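Local atomic coordinates of major capsid protein (PDB entry 5TIP), a protein that forms trimers that self-assemble into the large icosahedral capsid of a chlorella virus and carries N-linked glycans. Residues A[236-241]-A[380-385]; A[250-255]-A[374-379]; A[265-270]-A[407-412]; A[271-276]-A[300-305]; A[310-315]-A[349-354]. All coordinates share one frame; numbering follows the deposited sequence.

Contact 1 (A[236-241]-A[380-385]); sequences ETATPS and LTYKTC
Tyr-382 reaches from strand 376-387 to the loop that follows strand 223-237 and meets three consecutive residues there. Its CG lies beside the backbone N, anti to the carbonyl carbon (chi1 -57°). At the root of the ring, Tyr-382 CG is 4.1 Å from Pro-240 CB. Pro-240 N stands over one face, offset toward the rim. Further out, Tyr-382 CD2 lies 4.0 Å from Thr-239 O, which approaches obliquely. At the tip, Tyr-382 OH is 3.4 Å from Ala-238 CB, and this hydroxyl is hydrogen-bonded to Gln-248. Next, Lys-383 takes part through its backbone. Water 1 lies 2.7 Å from Lys-383 O and accepts a hydrogen bond from Ser-241 N at 3.0 Å. The amine of Lys-383 forms a salt bridge with Glu-307. A direct hydrogen bond between the segments comes at Cys-385, whose N donates to Ser-241 O at 3.1 Å. It is fairly straight, 163° at the hydrogen, and lies in the carbonyl plane. The sulfur of the same residue packs on the proline, with Cys-385 SG 4.2 Å from Pro-240 CB. In the C-terminal jelly roll, strand 376-387 runs between strands 247-251 and 312-319. Leu-380 packs on both neighbours. The Tyr-382 ring meets Phe-265 of strand 257-266, which belongs to another sheet, with the ring planes about 75° apart.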
# COMPACT_ATOMS: atom_id res chain seq x y z
N GLU A 236 -11.76 -3.76 -31.12
CA GLU A 236 -11.57 -2.92 -32.29
C GLU A 236 -10.31 -3.44 -32.99
O GLU A 236 -9.45 -4.05 -32.36
CB GLU A 236 -11.38 -1.46 -31.88
CG GLU A 236 -12.61 -0.84 -31.23
CD GLU A 236 -13.84 -0.90 -32.11
OE1 GLU A 236 -13.70 -0.68 -33.33
OE2 GLU A 236 -14.94 -1.16 -31.59
N THR A 237 -10.20 -3.20 -34.29
CA THR A 237 -9.07 -3.68 -35.07
C THR A 237 -8.03 -2.58 -35.15
O THR A 237 -8.22 -1.58 -35.86
CB THR A 237 -9.52 -4.12 -36.46
OG1 THR A 237 -10.50 -5.16 -36.34
CG2 THR A 237 -8.34 -4.64 -37.27
N ALA A 238 -6.92 -2.75 -34.44
CA ALA A 238 -5.80 -1.83 -34.53
C ALA A 238 -4.93 -2.18 -35.72
O ALA A 238 -4.77 -3.35 -36.09
CB ALA A 238 -4.97 -1.85 -33.24
N THR A 239 -4.36 -1.15 -36.34
CA THR A 239 -3.55 -1.30 -37.55
C THR A 239 -2.20 -0.61 -37.38
O THR A 239 -1.92 0.40 -38.03
CB THR A 239 -4.28 -0.74 -38.78
OG1 THR A 239 -4.52 0.67 -38.59
CG2 THR A 239 -5.61 -1.45 -38.99
N PRO A 240 -1.34 -1.11 -36.51
CA PRO A 240 0.01 -0.52 -36.34
C PRO A 240 0.83 -1.00 -37.54
O PRO A 240 0.60 -2.13 -37.98
CB PRO A 240 0.51 -1.04 -35.03
CG PRO A 240 -0.36 -2.20 -34.71
CD PRO A 240 -1.70 -1.95 -35.35
N SER A 241 1.80 -0.25 -37.99
CA SER A 241 2.62 -0.54 -39.16
C SER A 241 4.09 -0.52 -38.80
O SER A 241 4.51 0.05 -37.78
CB SER A 241 2.34 0.47 -40.28
OG SER A 241 3.35 0.43 -41.27
N LEU A 380 -6.03 7.89 -32.37
CA LEU A 380 -4.83 7.16 -32.00
C LEU A 380 -3.74 7.38 -33.04
O LEU A 380 -4.02 7.61 -34.22
CB LEU A 380 -5.11 5.66 -31.87
CG LEU A 380 -6.14 5.22 -30.82
CD1 LEU A 380 -6.36 3.73 -30.90
CD2 LEU A 380 -5.68 5.63 -29.43
N THR A 381 -2.49 7.31 -32.58
CA THR A 381 -1.33 7.32 -33.46
C THR A 381 -0.33 6.31 -32.92
O THR A 381 0.04 6.37 -31.74
CB THR A 381 -0.69 8.71 -33.54
OG1 THR A 381 -1.63 9.63 -34.11
CG2 THR A 381 0.56 8.68 -34.41
N TYR A 382 0.11 5.39 -33.77
CA TYR A 382 0.97 4.30 -33.36
C TYR A 382 2.43 4.63 -33.64
O TYR A 382 2.76 5.44 -34.51
CB TYR A 382 0.58 3.00 -34.07
CG TYR A 382 -0.86 2.61 -33.86
CD1 TYR A 382 -1.27 2.03 -32.67
CD2 TYR A 382 -1.81 2.83 -34.84
CE1 TYR A 382 -2.58 1.68 -32.46
CE2 TYR A 382 -3.13 2.48 -34.64
CZ TYR A 382 -3.51 1.90 -33.45
OH TYR A 382 -4.82 1.55 -33.25
N LYS A 383 3.31 3.98 -32.88
CA LYS A 383 4.74 4.09 -33.13
C LYS A 383 5.10 3.35 -34.41
O LYS A 383 4.34 2.52 -34.93
CB LYS A 383 5.54 3.53 -31.96
CG LYS A 383 5.23 4.19 -30.63
CD LYS A 383 6.02 3.52 -29.51
CE LYS A 383 5.67 4.12 -28.15
NZ LYS A 383 6.38 3.40 -27.05
N THR A 384 6.29 3.64 -34.93
CA THR A 384 6.82 2.92 -36.07
C THR A 384 7.46 1.63 -35.56
O THR A 384 8.51 1.67 -34.91
CB THR A 384 7.83 3.77 -36.84
OG1 THR A 384 7.19 4.97 -37.29
CG2 THR A 384 8.36 3.01 -38.04
N CYS A 385 6.84 0.49 -35.86
CA CYS A 385 7.32 -0.80 -35.39
C CYS A 385 8.50 -1.25 -36.25
O CYS A 385 8.44 -2.23 -37.00
CB CYS A 385 6.19 -1.82 -35.41
SG CYS A 385 4.65 -1.21 -34.67
O HOH W 1 2.60 2.48 -37.01

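Contact 2 (A[250-255]-A[374-379]); sequences IRLNFN and DNATLS
Ile-250 and Leu-378 form an antiparallel hydrogen-bonded pair where strand 247-251 joins the start of strand 376-387 in the C-terminal jelly roll. Ile-250 N donates to Leu-378 O at 3.1 Å, and Leu-378 N returns a bond to Ile-250 O at 3.0 Å. Arg-251 and Thr-377 follow as a non-hydrogen-bonded pair. Leu-252 N then donates to Ala-376 O at 2.8 Å. The side chain of Arg-251 runs on past the pairing to Asn-375 and Asp-374. Its chain bends at chi2 (71°), and the guanidinium stacks on the amide of Asn-375 with the planes 16° apart. Asn-375 ND2 lies over the centre of the guanidinium, 3.4 Å from Arg-251 CZ. At the guanidinium edge, Arg-251 NH2 donates to Asp-374 O at 2.9 Å. Water 2, also in that plane, accepts from Arg-251 NE and from Ala-376 N. Thr-377 OG1 fixes the amide by donating to a lone pair of Asn-375 OD1 at 2.7 Å. On the face that carries Ile-250 and Leu-378, Leu-252 CD2 packs 4.2 Å from Leu-378 CB. On that side Ile-250 meets Leu-413 and Ile-415 of strand 412-426, and Leu-252 touches Leu-261 of strand 257-266. Strand 312-319 flanks strand 376-387 through backbone bonds such as Thr-377 with Gln-318.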
# COMPACT_ATOMS: atom_id res chain seq x y z
N ILE A 250 -11.40 5.79 -33.68
CA ILE A 250 -12.36 4.80 -33.24
C ILE A 250 -13.58 5.52 -32.68
O ILE A 250 -13.47 6.27 -31.70
CB ILE A 250 -11.76 3.84 -32.20
CG1 ILE A 250 -10.74 2.90 -32.85
CG2 ILE A 250 -12.85 3.04 -31.51
CD1 ILE A 250 -9.35 3.47 -32.99
N ARG A 251 -14.73 5.32 -33.31
CA ARG A 251 -15.98 5.92 -32.85
C ARG A 251 -16.42 5.19 -31.59
O ARG A 251 -16.75 4.00 -31.64
CB ARG A 251 -17.03 5.83 -33.95
CG ARG A 251 -18.38 6.46 -33.62
CD ARG A 251 -18.30 7.98 -33.57
NE ARG A 251 -19.61 8.59 -33.33
CZ ARG A 251 -20.46 8.94 -34.29
NH1 ARG A 251 -20.14 8.75 -35.57
NH2 ARG A 251 -21.62 9.50 -33.99
N LEU A 252 -16.42 5.88 -30.46
CA LEU A 252 -16.83 5.26 -29.20
C LEU A 252 -18.34 5.17 -29.14
O LEU A 252 -19.06 6.05 -29.62
CB LEU A 252 -16.29 6.06 -28.01
CG LEU A 252 -14.78 6.25 -27.91
CD1 LEU A 252 -14.42 7.06 -26.67
CD2 LEU A 252 -14.06 4.91 -27.90
N ASN A 253 -18.78 4.11 -28.52
CA ASN A 253 -20.16 3.88 -28.38
C ASN A 253 -20.51 3.55 -26.93
O ASN A 253 -20.82 2.47 -26.60
CB ASN A 253 -20.59 2.83 -29.41
CG ASN A 253 -21.99 2.38 -29.24
OD1 ASN A 253 -22.82 3.08 -28.79
ND2 ASN A 253 -22.23 1.19 -29.61
N PHE A 254 -20.41 4.56 -26.10
CA PHE A 254 -20.69 4.47 -24.67
C PHE A 254 -21.87 5.36 -24.33
O PHE A 254 -22.28 6.23 -25.11
CB PHE A 254 -19.46 4.86 -23.85
CG PHE A 254 -18.26 3.99 -24.12
CD1 PHE A 254 -18.38 2.62 -24.21
CD2 PHE A 254 -17.01 4.56 -24.30
CE1 PHE A 254 -17.28 1.82 -24.46
CE2 PHE A 254 -15.90 3.78 -24.55
CZ PHE A 254 -16.04 2.41 -24.63
N ASN A 255 -22.43 5.14 -23.14
CA ASN A 255 -23.55 5.93 -22.64
C ASN A 255 -23.37 6.14 -21.14
O ASN A 255 -22.43 5.63 -20.53
CB ASN A 255 -24.90 5.27 -22.95
CG ASN A 255 -25.18 5.16 -24.44
OD1 ASN A 255 -25.16 4.07 -25.00
ND2 ASN A 255 -25.44 6.30 -25.07
N ASP A 374 -23.09 13.18 -29.09
CA ASP A 374 -23.41 12.51 -30.35
C ASP A 374 -22.19 11.80 -30.92
O ASP A 374 -22.30 10.67 -31.40
CB ASP A 374 -23.96 13.53 -31.35
CG ASP A 374 -25.37 13.98 -31.01
OD1 ASP A 374 -26.09 13.21 -30.33
OD2 ASP A 374 -25.76 15.09 -31.43
N ASN A 375 -21.03 12.45 -30.89
CA ASN A 375 -19.81 11.89 -31.47
C ASN A 375 -18.68 11.99 -30.45
O ASN A 375 -18.22 13.09 -30.14
CB ASN A 375 -19.44 12.62 -32.77
CG ASN A 375 -18.27 11.97 -33.49
OD1 ASN A 375 -17.19 11.77 -32.91
ND2 ASN A 375 -18.47 11.64 -34.76
N ALA A 376 -18.25 10.84 -29.95
CA ALA A 376 -17.05 10.73 -29.12
C ALA A 376 -16.08 9.81 -29.83
O ALA A 376 -16.44 8.68 -30.18
CB ALA A 376 -17.38 10.20 -27.73
N THR A 377 -14.86 10.28 -30.04
CA THR A 377 -13.89 9.57 -30.86
C THR A 377 -12.54 9.52 -30.15
O THR A 377 -12.10 10.52 -29.57
CB THR A 377 -13.73 10.23 -32.23
OG1 THR A 377 -15.00 10.26 -32.89
CG2 THR A 377 -12.74 9.47 -33.09
N LEU A 378 -11.90 8.36 -30.20
CA LEU A 378 -10.55 8.18 -29.68
C LEU A 378 -9.58 8.20 -30.86
O LEU A 378 -9.52 7.25 -31.65
CB LEU A 378 -10.43 6.87 -28.90
CG LEU A 378 -9.04 6.53 -28.36
CD1 LEU A 378 -8.60 7.55 -27.32
CD2 LEU A 378 -9.02 5.12 -27.79
N SER A 379 -8.83 9.29 -30.99
CA SER A 379 -7.87 9.45 -32.07
C SER A 379 -6.53 8.87 -31.63
O SER A 379 -5.95 9.33 -30.63
CB SER A 379 -7.72 10.92 -32.46
OG SER A 379 -6.84 11.08 -33.55
O HOH W 2 -19.97 8.30 -30.61

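Contact 3 (A[265-270]-A[407-412]); sequences FNNPTN and ATLLTA
Asn-266 and Ala-412 form an antiparallel hydrogen-bonded pair that joins the end of strand 257-266 to the start of strand 412-426 in the C-terminal jelly roll. Asn-266 N donates to Ala-412 O at 2.8 Å in a nearly straight bond, 175° at the hydrogen. Ala-412 N donates back to Asn-266 O at 3.0 Å. The chains then part. One enters a type I beta turn from Asn-267 to Asn-270. The other comes from a 3-10 segment, with Leu-410 at the centre of an inverse gamma turn. Leu-410 packs against Phe-265 and the backbone of Asn-267. Leu-410 CD2 touches Asn-267 N at 3.4 Å, and Leu-410 CB lies 4.0 Å from Phe-265 CB. Leu-410 O is buried here and has no polar partner in the model. The ring of Phe-265 leads away, onto Val-311 and Leu-413. At the outer end, Pro-268 CD rests 3.8 Å from Thr-411 OG1, and the two side chains cross at about a right angle. Asn-267 and Leu-409 lie side by side and point the same way. The Asn-267 amide nitrogen is hydrogen-bonded to Gln-273. Asn-267 CG lies 3.6 Å from Leu-409 CB. Two acceptors come close here, for Asn-267 OD1 is 3.1 Å from Leu-409 O, while Asn-267 CA makes a CH...O contact with that same carbonyl.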
# COMPACT_ATOMS: atom_id res chain seq x y z
N PHE A 265 -4.04 -2.63 -26.22
CA PHE A 265 -3.82 -3.26 -27.52
C PHE A 265 -3.28 -4.66 -27.26
O PHE A 265 -2.16 -4.82 -26.75
CB PHE A 265 -2.85 -2.45 -28.37
CG PHE A 265 -3.29 -1.03 -28.60
CD1 PHE A 265 -4.10 -0.71 -29.68
CD2 PHE A 265 -2.89 -0.02 -27.75
CE1 PHE A 265 -4.51 0.59 -29.89
CE2 PHE A 265 -3.30 1.28 -27.95
CZ PHE A 265 -4.11 1.59 -29.03
N ASN A 266 -4.07 -5.67 -27.59
CA ASN A 266 -3.78 -7.05 -27.24
C ASN A 266 -3.55 -7.89 -28.49
O ASN A 266 -4.24 -7.74 -29.49
CB ASN A 266 -4.92 -7.66 -26.42
CG ASN A 266 -4.90 -9.17 -26.41
OD1 ASN A 266 -5.75 -9.81 -27.03
ND2 ASN A 266 -3.93 -9.75 -25.72
N ASN A 267 -2.56 -8.79 -28.41
CA ASN A 267 -2.38 -9.82 -29.42
C ASN A 267 -3.31 -10.97 -29.07
O ASN A 267 -3.06 -11.69 -28.10
CB ASN A 267 -0.93 -10.28 -29.49
CG ASN A 267 -0.71 -11.39 -30.51
OD1 ASN A 267 -1.54 -11.62 -31.39
ND2 ASN A 267 0.42 -12.09 -30.39
N PRO A 268 -4.39 -11.18 -29.83
CA PRO A 268 -5.40 -12.17 -29.42
C PRO A 268 -4.87 -13.58 -29.28
O PRO A 268 -5.56 -14.42 -28.67
CB PRO A 268 -6.45 -12.08 -30.54
CG PRO A 268 -5.71 -11.51 -31.71
CD PRO A 268 -4.69 -10.57 -31.14
N THR A 269 -3.68 -13.88 -29.80
CA THR A 269 -3.13 -15.22 -29.68
C THR A 269 -2.75 -15.54 -28.24
O THR A 269 -2.93 -16.68 -27.79
CB THR A 269 -1.92 -15.37 -30.61
OG1 THR A 269 -2.30 -15.05 -31.95
CG2 THR A 269 -1.39 -16.80 -30.57
N ASN A 270 -2.23 -14.56 -27.51
CA ASN A 270 -1.70 -14.77 -26.16
C ASN A 270 -2.49 -13.95 -25.16
O ASN A 270 -2.69 -12.75 -25.35
CB ASN A 270 -0.22 -14.41 -26.10
CG ASN A 270 0.62 -15.22 -27.06
OD1 ASN A 270 0.55 -16.45 -27.08
ND2 ASN A 270 1.40 -14.54 -27.89
N ALA A 407 5.29 -5.71 -32.67
CA ALA A 407 4.11 -5.01 -32.17
C ALA A 407 2.95 -5.03 -33.15
O ALA A 407 1.83 -4.69 -32.76
CB ALA A 407 4.48 -3.56 -31.84
N THR A 408 3.19 -5.42 -34.41
CA THR A 408 2.12 -5.49 -35.39
C THR A 408 1.10 -6.57 -35.08
O THR A 408 0.03 -6.60 -35.71
CB THR A 408 2.70 -5.72 -36.79
OG1 THR A 408 3.52 -6.89 -36.78
CG2 THR A 408 3.53 -4.52 -37.21
N LEU A 409 1.39 -7.47 -34.13
CA LEU A 409 0.43 -8.49 -33.74
C LEU A 409 -0.60 -7.97 -32.73
O LEU A 409 -1.58 -8.67 -32.46
CB LEU A 409 1.16 -9.69 -33.14
CG LEU A 409 2.13 -10.45 -34.06
CD1 LEU A 409 2.66 -11.69 -33.37
CD2 LEU A 409 1.45 -10.82 -35.37
N LEU A 410 -0.40 -6.77 -32.18
CA LEU A 410 -1.34 -6.18 -31.24
C LEU A 410 -2.48 -5.53 -32.03
O LEU A 410 -2.57 -4.32 -32.19
CB LEU A 410 -0.63 -5.16 -30.35
CG LEU A 410 0.59 -5.65 -29.57
CD1 LEU A 410 1.25 -4.50 -28.83
CD2 LEU A 410 0.21 -6.76 -28.60
N THR A 411 -3.38 -6.39 -32.52
CA THR A 411 -4.43 -5.96 -33.43
C THR A 411 -5.81 -5.88 -32.77
O THR A 411 -6.75 -5.40 -33.41
CB THR A 411 -4.51 -6.91 -34.63
OG1 THR A 411 -4.67 -8.25 -34.17
CG2 THR A 411 -3.24 -6.81 -35.46
N ALA A 412 -5.94 -6.34 -31.53
CA ALA A 412 -7.22 -6.29 -30.82
C ALA A 412 -7.19 -5.11 -29.86
O ALA A 412 -6.45 -5.11 -28.87
CB ALA A 412 -7.47 -7.60 -30.07

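Contact 4 (A[271-276]-A[300-305]); sequences YGQYTA and GNTGTY. With BGC (beta-D-glucopyranose), chain F.
Thr-302 packs against Gln-273 and Gly-272, its CB directed toward segment 271-276, and so joins two parts of the long loop that links strands 257-266 and 312-319 of the C-terminal jelly roll. The side chain divides at CB. Its methyl, anti to the backbone N, reaches the opposite backbone: Thr-302 CG2 is 3.6 Å from Gln-273 CA and equally close to Gly-272 O. The CB of Gln-273 also borders this methyl. The other branch is polar. Thr-302 OG1 is hydrogen-bonded to Tyr-299 O and accepts from water 3 at 3.1 Å. Water 3 also donates to Tyr-271 O at 2.7 Å, so it ties the two segments together. Water 4 does similar work further on. It accepts from Tyr-274 N, donates to Thr-302 O at 3.0 Å, and is hydrogen-bonded to Thr-275 OG1. No direct hydrogen bond joins the segments. Thr-304 packs obliquely on Thr-275, with Thr-304 CG2 3.3 Å from Thr-275 OG1. The side chain of Gln-273 turns back on its own segment, and Gln-273 NE2 donates to Thr-275 O at 3.1 Å. Gln-273 OE1 accepts from Asn-270 ND2. Next to Thr-302 the loop carries a glycan, at the host-modified site Asn-301. Asp-298 is hydrogen-bonded both to the asparagine and to the first glucose. The sugar is attached by the covalent bond from Asn-301 ND2 to C1 of the beta-D-glucopyranose, 1.5 Å long.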
# COMPACT_ATOMS: atom_id res chain seq x y z
N TYR A 271 -2.93 -14.60 -24.08
CA TYR A 271 -3.75 -13.95 -23.08
C TYR A 271 -2.93 -12.92 -22.31
O TYR A 271 -1.81 -13.19 -21.88
CB TYR A 271 -4.33 -14.98 -22.11
CG TYR A 271 -5.21 -14.38 -21.04
CD1 TYR A 271 -6.50 -13.94 -21.34
CD2 TYR A 271 -4.77 -14.27 -19.73
CE1 TYR A 271 -7.31 -13.40 -20.36
CE2 TYR A 271 -5.58 -13.73 -18.75
CZ TYR A 271 -6.85 -13.30 -19.07
OH TYR A 271 -7.66 -12.76 -18.10
N GLY A 272 -3.50 -11.72 -22.15
CA GLY A 272 -2.84 -10.68 -21.39
C GLY A 272 -1.62 -10.07 -22.03
O GLY A 272 -0.94 -9.26 -21.39
N GLN A 273 -1.31 -10.41 -23.28
CA GLN A 273 -0.17 -9.83 -23.97
C GLN A 273 -0.58 -8.46 -24.50
O GLN A 273 -1.28 -8.35 -25.51
CB GLN A 273 0.32 -10.72 -25.09
CG GLN A 273 1.60 -10.20 -25.75
CD GLN A 273 1.90 -10.85 -27.08
OE1 GLN A 273 1.39 -11.92 -27.39
NE2 GLN A 273 2.74 -10.19 -27.88
N TYR A 274 -0.14 -7.41 -23.81
CA TYR A 274 -0.44 -6.04 -24.20
C TYR A 274 0.75 -5.31 -24.80
O TYR A 274 0.62 -4.15 -25.19
CB TYR A 274 -0.96 -5.25 -22.99
CG TYR A 274 -2.23 -5.82 -22.39
CD1 TYR A 274 -3.23 -6.35 -23.19
CD2 TYR A 274 -2.44 -5.81 -21.01
CE1 TYR A 274 -4.39 -6.86 -22.65
CE2 TYR A 274 -3.59 -6.32 -20.46
CZ TYR A 274 -4.57 -6.84 -21.28
OH TYR A 274 -5.72 -7.35 -20.73
N THR A 275 1.91 -5.96 -24.87
CA THR A 275 3.12 -5.36 -25.40
C THR A 275 3.75 -6.30 -26.41
O THR A 275 3.36 -7.46 -26.54
CB THR A 275 4.11 -5.02 -24.28
OG1 THR A 275 4.32 -6.17 -23.46
CG2 THR A 275 3.57 -3.88 -23.42
N ALA A 276 4.76 -5.79 -27.11
CA ALA A 276 5.45 -6.58 -28.12
C ALA A 276 6.47 -7.51 -27.49
O ALA A 276 7.05 -7.22 -26.44
CB ALA A 276 6.14 -5.66 -29.13
N GLY A 300 4.79 -16.91 -18.14
CA GLY A 300 4.71 -16.49 -16.75
C GLY A 300 5.05 -15.03 -16.54
O GLY A 300 4.67 -14.45 -15.52
N ASN A 301 5.76 -14.42 -17.49
CA ASN A 301 6.17 -13.02 -17.38
C ASN A 301 5.66 -12.23 -18.58
O ASN A 301 6.40 -11.46 -19.19
CB ASN A 301 7.70 -12.94 -17.27
CG ASN A 301 8.25 -13.77 -16.12
OD1 ASN A 301 7.80 -13.64 -14.98
ND2 ASN A 301 9.23 -14.63 -16.42
N THR A 302 4.38 -12.43 -18.91
CA THR A 302 3.80 -11.80 -20.09
C THR A 302 3.75 -10.28 -19.95
O THR A 302 3.98 -9.55 -20.92
CB THR A 302 2.40 -12.36 -20.35
OG1 THR A 302 2.49 -13.76 -20.62
CG2 THR A 302 1.74 -11.67 -21.53
N GLY A 303 3.46 -9.79 -18.75
CA GLY A 303 3.42 -8.36 -18.54
C GLY A 303 4.80 -7.74 -18.50
O GLY A 303 5.82 -8.41 -18.35
N THR A 304 4.82 -6.41 -18.65
CA THR A 304 6.07 -5.66 -18.59
C THR A 304 5.76 -4.22 -18.23
O THR A 304 4.63 -3.75 -18.40
CB THR A 304 6.84 -5.72 -19.91
OG1 THR A 304 8.13 -5.13 -19.74
CG2 THR A 304 6.10 -4.96 -21.00
N TYR A 305 6.78 -3.52 -17.74
CA TYR A 305 6.70 -2.09 -17.49
C TYR A 305 7.47 -1.28 -18.52
O TYR A 305 7.53 -0.05 -18.42
CB TYR A 305 7.21 -1.77 -16.08
CG TYR A 305 6.34 -2.33 -14.98
CD1 TYR A 305 5.08 -1.81 -14.73
CD2 TYR A 305 6.79 -3.38 -14.19
CE1 TYR A 305 4.28 -2.32 -13.73
CE2 TYR A 305 5.99 -3.90 -13.18
CZ TYR A 305 4.74 -3.37 -12.96
OH TYR A 305 3.94 -3.87 -11.96
C2 BGC F . 10.25 -16.72 -15.84
C3 BGC F . 10.86 -17.58 -14.73
C4 BGC F . 11.66 -16.73 -13.77
C5 BGC F . 10.85 -15.53 -13.30
C6 BGC F . 11.69 -14.63 -12.42
C1 BGC F . 9.56 -15.49 -15.29
O2 BGC F . 9.27 -17.44 -16.58
O3 BGC F . 11.72 -18.58 -15.29
O4 BGC F . 12.11 -17.51 -12.66
O5 BGC F . 10.42 -14.77 -14.42
O6 BGC F . 12.88 -14.26 -13.12
O HOH W 3 0.24 -14.88 -22.49
O HOH W 4 2.36 -7.36 -22.08

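Contact 5 (A[310-315]-A[349-354]); sequences AVLDSA and GVYLYS
Leu-312 covers a face of the Tyr-351 ring in a CH-pi contact. Leu-312 CD2 stands 4.1 Å from the ring centroid and only 6° off the ring normal. Chi1 of -176° sets CG anti to the backbone N, and chi2 then places CD2 over the ring. Nearer the hydroxyl end, Leu-312 CB is 3.7 Å from Tyr-351 CZ. Ala-310 adds a methyl at the tip, with its CB 3.4 Å from Tyr-351 OH. The same methyl borders the backbone at Gly-349, whose N is 4.1 Å from Ala-310 CB. Gly-349 has a positive phi of 95°, a backbone shape where a CB would collide with the carbonyl O of the residue before, which suits glycine. The two segments belong to different sheets of the C-terminal jelly roll. Strand 350-354 pairs with strand 257-266, while strand 312-319 pairs with strand 376-387, so the tyrosine reaches across the interior between them. Trp-263 and Phe-333 also border its ring. Strand 312-319 has a classic beta bulge near its start, where Asp-313 and Ser-314 both face Thr-381. Polar links between the segments run through water. Water 5 accepts from Val-311 N at 2.7 Å and donates weakly to Tyr-351 OH at 3.3 Å. Water 6 sits between Leu-312 O and the same hydroxyl, but its distances are too short to be trusted in detail.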
# COMPACT_ATOMS: atom_id res chain seq x y z
N ALA A 310 5.49 -0.92 -25.77
CA ALA A 310 4.11 -0.54 -26.04
C ALA A 310 4.00 0.06 -27.44
O ALA A 310 4.98 0.51 -28.03
CB ALA A 310 3.62 0.46 -24.99
N VAL A 311 2.77 0.06 -27.97
CA VAL A 311 2.60 0.36 -29.39
C VAL A 311 2.05 1.77 -29.61
O VAL A 311 2.30 2.39 -30.65
CB VAL A 311 1.69 -0.70 -30.05
CG1 VAL A 311 0.26 -0.59 -29.55
CG2 VAL A 311 1.76 -0.60 -31.57
N LEU A 312 1.31 2.29 -28.63
CA LEU A 312 0.64 3.58 -28.80
C LEU A 312 1.64 4.72 -28.64
O LEU A 312 2.33 4.81 -27.62
CB LEU A 312 -0.51 3.72 -27.80
CG LEU A 312 -1.35 4.99 -27.95
CD1 LEU A 312 -1.99 5.07 -29.33
CD2 LEU A 312 -2.41 5.08 -26.86
N ASP A 313 1.71 5.59 -29.65
CA ASP A 313 2.59 6.75 -29.59
C ASP A 313 1.91 7.95 -28.95
O ASP A 313 2.47 8.56 -28.03
CB ASP A 313 3.09 7.12 -30.99
CG ASP A 313 3.94 8.37 -30.98
OD1 ASP A 313 4.88 8.44 -30.16
OD2 ASP A 313 3.68 9.28 -31.80
N SER A 314 0.72 8.31 -29.42
CA SER A 314 -0.00 9.44 -28.87
C SER A 314 -1.50 9.18 -29.00
O SER A 314 -1.93 8.31 -29.77
CB SER A 314 0.38 10.75 -29.57
OG SER A 314 0.05 10.72 -30.94
N ALA A 315 -2.29 9.95 -28.25
CA ALA A 315 -3.73 9.77 -28.28
C ALA A 315 -4.42 11.03 -27.79
O ALA A 315 -3.86 11.80 -27.01
CB ALA A 315 -4.16 8.56 -27.44
N GLY A 349 1.21 -0.88 -21.91
CA GLY A 349 0.18 -1.41 -22.77
C GLY A 349 -1.23 -1.24 -22.25
O GLY A 349 -2.18 -1.55 -22.98
N VAL A 350 -1.40 -0.78 -21.02
CA VAL A 350 -2.71 -0.50 -20.44
C VAL A 350 -2.81 1.00 -20.22
O VAL A 350 -1.91 1.61 -19.61
CB VAL A 350 -2.93 -1.27 -19.13
CG1 VAL A 350 -4.33 -1.00 -18.59
CG2 VAL A 350 -2.72 -2.76 -19.35
N TYR A 351 -3.89 1.61 -20.70
CA TYR A 351 -4.03 3.05 -20.70
C TYR A 351 -5.33 3.46 -20.02
O TYR A 351 -6.30 2.70 -20.00
CB TYR A 351 -3.99 3.61 -22.13
CG TYR A 351 -2.80 3.12 -22.92
CD1 TYR A 351 -1.58 3.80 -22.87
CD2 TYR A 351 -2.88 1.98 -23.71
CE1 TYR A 351 -0.49 3.35 -23.59
CE2 TYR A 351 -1.79 1.53 -24.43
CZ TYR A 351 -0.60 2.22 -24.37
OH TYR A 351 0.48 1.78 -25.09
N LEU A 352 -5.33 4.67 -19.47
CA LEU A 352 -6.45 5.18 -18.70
C LEU A 352 -6.64 6.66 -18.97
O LEU A 352 -5.66 7.40 -19.08
CB LEU A 352 -6.23 4.95 -17.19
CG LEU A 352 -7.18 5.65 -16.21
CD1 LEU A 352 -8.51 4.91 -16.13
CD2 LEU A 352 -6.54 5.77 -14.84
N TYR A 353 -7.90 7.08 -19.07
CA TYR A 353 -8.26 8.49 -18.97
C TYR A 353 -9.44 8.60 -18.03
O TYR A 353 -10.51 8.04 -18.29
CB TYR A 353 -8.60 9.10 -20.33
CG TYR A 353 -8.86 10.59 -20.23
CD1 TYR A 353 -7.81 11.49 -20.10
CD2 TYR A 353 -10.15 11.09 -20.23
CE1 TYR A 353 -8.04 12.84 -19.99
CE2 TYR A 353 -10.39 12.45 -20.12
CZ TYR A 353 -9.33 13.32 -20.00
OH TYR A 353 -9.56 14.67 -19.89
N SER A 354 -9.25 9.33 -16.93
CA SER A 354 -10.25 9.42 -15.88
C SER A 354 -11.00 10.74 -15.98
O SER A 354 -10.38 11.81 -16.09
CB SER A 354 -9.59 9.29 -14.50
OG SER A 354 -10.55 9.43 -13.47
O HOH W 5 0.94 -1.21 -26.48
O HOH W 6 2.16 3.49 -25.52

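All five contacts lie in the C-terminal jelly roll. Contacts 1, 3 and 5 form a compact group, with the centre of contact 1 about 10 Å from that of contact 3 and 11 Å from that of contact 5. Phe-265 of contact 3 touches both of the others. Contacts 1 and 2 share strand 376-387, and strand 312-319 of contact 5 runs beside it. Contact 4 lies about 11 Å from contact 3 between centres, but 27 Å from contact 2. Along the chain, contacts 4 and 5 come one after the other, both within the spans of contacts 1, 2 and 3. Strand pairing (contacts 2 and 3), packing between sheets (contact 5) and the glycan-bearing loop (contact 4) thus adjoin in one domain of the capsid protein.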